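Local coordinates for SsDNA-binding protein essential for mitochondrial genome maintenance (Saccharomyces cerevisiae, PDB 6CQK) that binds single-stranded DNA preferentially and cooperatively, takes part in mitochondrial DNA replication and stimulates the PIF1 helicase, at residues 6-18 with 25-37. Residues are numbered along the deposited sequence; the frame is centred on the assembly and turned at random.
Sequences MSIVGRIGSEFTE and NRYLKYSIASQPR
Arg11 and Ala33 exchange two backbone hydrogen bonds, Arg11 N to Ala33 O at 2.9 Å and Ala33 N back to Arg11 O, and Gly13 N extends the pairing to Ser31 O. Thr17 and Lys29 form a second antiparallel pair, but the bond from Lys29 N to Thr17 O is firm at 2.8 Å and its return is weak. Between the two pairs the register slips by two residues, and Ser14 spans the break: its OG receives Ser31 N at 3.0 Å and donates to Glu15 O. Serine suits this place because one hydroxyl can do both, and chi1 of 74° turns it toward 25-37. At one end Ser34 OG donates to Val9 O; at the other Arg26 NE and Glu18 OE2 form a salt bridge at 3.4 Å whose hydrogen bond is weak, and Glu18 CG lies over a face of the guanidinium. Arg11 sends its charge instead to Asp2 of the second subunit.

On the face that carries Ile12, Leu28 and Ile32, Phe16 and Tyr30 make an offset edge-to-face pair, planes 74° apart, with Phe16 CE1 3.8 Å from Tyr30 CG. Ile12 CD1 meets the same tyrosine at CE2, and Leu28 CD1 and CD2 touch Phe16 CB; Leu58 of helix 52-59 touches both aromatic side chains. Ile32 CG2 rests on the bare backbone of Gly10 and on Ile8 CG2.

This hairpin joins the first two strands of the OB fold: two bonded sections bridged by Ser14 OG, beyond which 6-18 diverges toward strand 67-77 and the second subunit.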
loop_
_atom_site.group_PDB
_atom_site.type_symbol
_atom_site.label_atom_id
_atom_site.label_comp_id
_atom_site.label_asym_id
_atom_site.label_seq_id
_atom_site.Cartn_x
_atom_site.Cartn_y
_atom_site.Cartn_z
ATOM N N MET A 6 -6.128 3.161 3.533
ATOM C CA MET A 6 -5.133 4.264 3.602
ATOM C C MET A 6 -3.871 3.834 4.322
ATOM O O MET A 6 -3.936 3.082 5.302
ATOM C CB MET A 6 -5.703 5.392 4.403
ATOM C CG MET A 6 -4.800 6.609 4.415
ATOM S SD MET A 6 -5.635 8.166 4.049
ATOM C CE MET A 6 -6.710 7.921 2.679
ATOM N N SER A 7 -2.734 4.242 3.815
ATOM C CA SER A 7 -1.474 4.023 4.519
ATOM C C SER A 7 -0.935 5.402 4.802
ATOM O O SER A 7 -0.930 6.232 3.918
ATOM C CB SER A 7 -0.493 3.228 3.660
ATOM O OG SER A 7 -1.152 2.118 3.055
ATOM N N ILE A 8 -0.523 5.634 6.046
ATOM C CA ILE A 8 -0.013 6.907 6.478
ATOM C C ILE A 8 1.318 6.735 7.157
ATOM O O ILE A 8 1.514 5.837 7.954
ATOM C CB ILE A 8 -0.960 7.484 7.482
ATOM C CG1 ILE A 8 -2.302 7.777 6.825
ATOM C CG2 ILE A 8 -0.401 8.781 8.084
ATOM C CD1 ILE A 8 -3.431 7.690 7.808
ATOM N N VAL A 9 2.258 7.594 6.829
ATOM C CA VAL A 9 3.396 7.817 7.681
ATOM C C VAL A 9 3.338 9.206 8.243
ATOM O O VAL A 9 3.241 10.213 7.485
ATOM C CB VAL A 9 4.719 7.650 6.943
ATOM C CG1 VAL A 9 5.886 8.052 7.847
ATOM C CG2 VAL A 9 4.899 6.202 6.596
ATOM N N GLY A 10 3.478 9.257 9.555
ATOM C CA GLY A 10 3.333 10.501 10.243
ATOM C C GLY A 10 3.558 10.386 11.707
ATOM O O GLY A 10 3.961 9.338 12.211
ATOM N N ARG A 11 3.302 11.475 12.417
ATOM C CA ARG A 11 3.607 11.512 13.825
ATOM C C ARG A 11 2.347 11.552 14.624
ATOM O O ARG A 11 1.369 12.181 14.227
ATOM C CB ARG A 11 4.488 12.719 14.156
ATOM C CG ARG A 11 5.976 12.370 14.167
ATOM C CD ARG A 11 6.851 13.448 13.683
ATOM N NE ARG A 11 6.793 13.332 12.225
ATOM C CZ ARG A 11 7.410 14.167 11.402
ATOM N NH1 ARG A 11 8.155 15.183 11.882
ATOM N NH2 ARG A 11 7.285 13.985 10.101
ATOM N N ILE A 12 2.367 10.898 15.764
ATOM C CA ILE A 12 1.200 10.898 16.620
ATOM C C ILE A 12 1.032 12.226 17.286
ATOM O O ILE A 12 1.897 12.614 18.040
ATOM C CB ILE A 12 1.242 9.725 17.617
ATOM C CG1 ILE A 12 1.024 8.458 16.761
ATOM C CG2 ILE A 12 0.200 9.914 18.701
ATOM C CD1 ILE A 12 0.872 7.176 17.519
ATOM N N GLY A 13 -0.077 12.894 16.984
ATOM C CA GLY A 13 -0.303 14.236 17.422
ATOM C C GLY A 13 -1.366 14.386 18.476
ATOM O O GLY A 13 -1.911 15.449 18.654
ATOM N N SER A 14 -1.636 13.336 19.236
ATOM C CA SER A 14 -2.602 13.436 20.337
ATOM C C SER A 14 -2.413 12.361 21.408
ATOM O O SER A 14 -1.641 11.381 21.218
ATOM C CB SER A 14 -4.033 13.396 19.796
ATOM O OG SER A 14 -4.413 12.086 19.370
ATOM N N GLU A 15 -3.086 12.572 22.550
ATOM C CA GLU A 15 -3.263 11.524 23.559
ATOM C C GLU A 15 -4.128 10.443 22.948
ATOM O O GLU A 15 -4.779 10.620 21.923
ATOM C CB GLU A 15 -3.978 12.032 24.838
ATOM C CG GLU A 15 -3.247 12.917 25.874
ATOM C CD GLU A 15 -1.747 13.062 25.662
ATOM O OE1 GLU A 15 -1.029 12.037 25.839
ATOM O OE2 GLU A 15 -1.289 14.203 25.315
ATOM N N PHE A 16 -4.113 9.290 23.583
ATOM C CA PHE A 16 -5.003 8.217 23.186
ATOM C C PHE A 16 -6.294 8.318 24.030
ATOM O O PHE A 16 -6.332 7.767 25.094
ATOM C CB PHE A 16 -4.296 6.852 23.383
ATOM C CG PHE A 16 -3.032 6.672 22.572
ATOM C CD1 PHE A 16 -3.103 6.501 21.198
ATOM C CD2 PHE A 16 -1.797 6.593 23.182
ATOM C CE1 PHE A 16 -1.958 6.289 20.442
ATOM C CE2 PHE A 16 -0.656 6.360 22.448
ATOM C CZ PHE A 16 -0.733 6.210 21.077
ATOM N N THR A 17 -7.360 8.927 23.525
ATOM C CA THR A 17 -8.643 8.921 24.259
ATOM C C THR A 17 -9.502 7.688 23.930
ATOM O O THR A 17 -9.599 7.284 22.789
ATOM C CB THR A 17 -9.558 10.125 23.981
ATOM O OG1 THR A 17 -9.662 10.346 22.581
ATOM C CG2 THR A 17 -9.157 11.414 24.719
ATOM N N GLU A 18 -10.176 7.134 24.942
ATOM C CA GLU A 18 -10.893 5.847 24.845
ATOM C C GLU A 18 -12.384 6.063 24.992
ATOM O O GLU A 18 -12.812 6.870 25.803
ATOM C CB GLU A 18 -10.319 4.929 25.898
ATOM C CG GLU A 18 -10.807 3.514 25.846
ATOM C CD GLU A 18 -9.818 2.491 26.435
ATOM O OE1 GLU A 18 -8.718 2.926 26.894
ATOM O OE2 GLU A 18 -10.167 1.262 26.444
ATOM N N ASN A 25 -18.676 -1.365 21.534
ATOM C CA ASN A 25 -17.270 -1.650 21.593
ATOM C C ASN A 25 -16.393 -0.509 22.109
ATOM O O ASN A 25 -16.626 0.647 21.862
ATOM C CB ASN A 25 -16.791 -2.043 20.205
ATOM C CG ASN A 25 -17.207 -3.428 19.853
ATOM O OD1 ASN A 25 -18.265 -3.590 19.271
ATOM N ND2 ASN A 25 -16.432 -4.440 20.243
ATOM N N ARG A 26 -15.371 -0.903 22.831
ATOM C CA ARG A 26 -14.352 0.005 23.210
ATOM C C ARG A 26 -13.551 0.258 22.022
ATOM O O ARG A 26 -13.076 -0.697 21.397
ATOM C CB ARG A 26 -13.350 -0.536 24.208
ATOM C CG ARG A 26 -13.924 -0.614 25.565
ATOM C CD ARG A 26 -14.523 0.746 25.956
ATOM N NE ARG A 26 -13.580 1.449 26.806
ATOM C CZ ARG A 26 -13.811 2.652 27.322
ATOM N NH1 ARG A 26 -14.907 3.359 27.009
ATOM N NH2 ARG A 26 -12.909 3.187 28.142
ATOM N N TYR A 27 -13.313 1.546 21.792
ATOM C CA TYR A 27 -12.298 1.941 20.861
ATOM C C TYR A 27 -11.463 3.081 21.314
ATOM O O TYR A 27 -11.902 3.941 22.115
ATOM C CB TYR A 27 -12.923 2.309 19.578
ATOM C CG TYR A 27 -13.746 3.600 19.559
ATOM C CD1 TYR A 27 -13.209 4.841 19.172
ATOM C CD2 TYR A 27 -15.106 3.562 19.839
ATOM C CE1 TYR A 27 -14.004 6.002 19.095
ATOM C CE2 TYR A 27 -15.915 4.700 19.735
ATOM C CZ TYR A 27 -15.366 5.912 19.368
ATOM O OH TYR A 27 -16.185 7.008 19.358
ATOM N N LEU A 28 -10.278 3.108 20.726
ATOM C CA LEU A 28 -9.295 4.132 20.969
ATOM C C LEU A 28 -9.273 5.137 19.812
ATOM O O LEU A 28 -9.485 4.777 18.661
ATOM C CB LEU A 28 -7.972 3.431 21.126
ATOM C CG LEU A 28 -6.897 4.202 21.842
ATOM C CD1 LEU A 28 -7.366 4.653 23.228
ATOM C CD2 LEU A 28 -5.636 3.348 21.941
ATOM N N LYS A 29 -9.121 6.416 20.138
ATOM C CA LYS A 29 -9.051 7.531 19.136
ATOM C C LYS A 29 -7.726 8.243 19.296
ATOM O O LYS A 29 -7.253 8.411 20.408
ATOM C CB LYS A 29 -10.185 8.587 19.302
ATOM C CG LYS A 29 -11.405 8.423 18.355
ATOM C CD LYS A 29 -11.287 9.253 17.052
ATOM C CE LYS A 29 -12.255 8.773 15.987
ATOM N NZ LYS A 29 -13.685 8.915 16.384
ATOM N N TYR A 30 -7.098 8.566 18.182
ATOM C CA TYR A 30 -5.931 9.414 18.170
ATOM C C TYR A 30 -5.788 9.983 16.772
ATOM O O TYR A 30 -6.420 9.503 15.813
ATOM C CB TYR A 30 -4.663 8.667 18.604
ATOM C CG TYR A 30 -4.113 7.658 17.596
ATOM C CD1 TYR A 30 -4.577 6.348 17.535
ATOM C CD2 TYR A 30 -3.119 8.020 16.709
ATOM C CE1 TYR A 30 -4.070 5.444 16.626
ATOM C CE2 TYR A 30 -2.626 7.096 15.801
ATOM C CZ TYR A 30 -3.114 5.808 15.762
ATOM O OH TYR A 30 -2.645 4.929 14.777
ATOM N N SER A 31 -4.995 11.032 16.668
ATOM C CA SER A 31 -4.759 11.683 15.393
ATOM C C SER A 31 -3.258 11.628 15.017
ATOM O O SER A 31 -2.408 11.582 15.906
ATOM C CB SER A 31 -5.258 13.116 15.426
ATOM O OG SER A 31 -4.710 13.771 16.554
ATOM N N ILE A 32 -2.998 11.506 13.699
ATOM C CA ILE A 32 -1.679 11.484 13.135
ATOM C C ILE A 32 -1.539 12.791 12.356
ATOM O O ILE A 32 -2.367 13.083 11.501
ATOM C CB ILE A 32 -1.514 10.274 12.147
ATOM C CG1 ILE A 32 -1.661 8.962 12.897
ATOM C CG2 ILE A 32 -0.139 10.277 11.456
ATOM C CD1 ILE A 32 -1.649 7.750 12.013
ATOM N N ALA A 33 -0.480 13.525 12.628
ATOM C CA ALA A 33 -0.118 14.633 11.803
ATOM C C ALA A 33 0.865 14.137 10.779
ATOM O O ALA A 33 1.917 13.624 11.157
ATOM C CB ALA A 33 0.515 15.722 12.640
ATOM N N SER A 34 0.543 14.282 9.492
ATOM C CA SER A 34 1.400 13.814 8.413
ATOM C C SER A 34 1.620 15.011 7.567
ATOM O O SER A 34 0.685 15.611 7.046
ATOM C CB SER A 34 0.732 12.725 7.587
ATOM O OG SER A 34 1.334 12.511 6.338
ATOM N N GLN A 35 2.859 15.438 7.477
ATOM C CA GLN A 35 3.189 16.595 6.694
ATOM C C GLN A 35 4.334 16.268 5.825
ATOM O O GLN A 35 5.461 16.399 6.230
ATOM C CB GLN A 35 3.599 17.746 7.567
ATOM C CG GLN A 35 3.848 18.954 6.730
ATOM C CD GLN A 35 4.315 20.111 7.517
ATOM O OE1 GLN A 35 4.790 19.955 8.602
ATOM N NE2 GLN A 35 4.181 21.279 6.970
ATOM N N PRO A 36 4.045 15.883 4.598
ATOM C CA PRO A 36 4.987 15.470 3.576
ATOM C C PRO A 36 5.874 16.551 3.031
ATOM O O PRO A 36 6.861 16.226 2.432
ATOM C CB PRO A 36 4.074 15.004 2.461
ATOM C CG PRO A 36 2.768 14.781 3.077
ATOM C CD PRO A 36 2.673 15.805 4.117
ATOM N N ARG A 37 5.559 17.814 3.248
ATOM C CA ARG A 37 6.346 18.862 2.649
ATOM C C ARG A 37 7.140 19.848 3.472
ATOM O O ARG A 37 8.222 20.206 3.048
ATOM C CB ARG A 37 5.484 19.639 1.688
ATOM C CG ARG A 37 5.612 19.176 0.256
ATOM C CD ARG A 37 7.061 18.972 -0.123
ATOM N NE ARG A 37 7.500 19.888 -1.170
ATOM C CZ ARG A 37 8.709 20.431 -1.234
ATOM N NH1 ARG A 37 9.618 20.162 -0.310
ATOM N NH2 ARG A 37 9.008 21.243 -2.228
#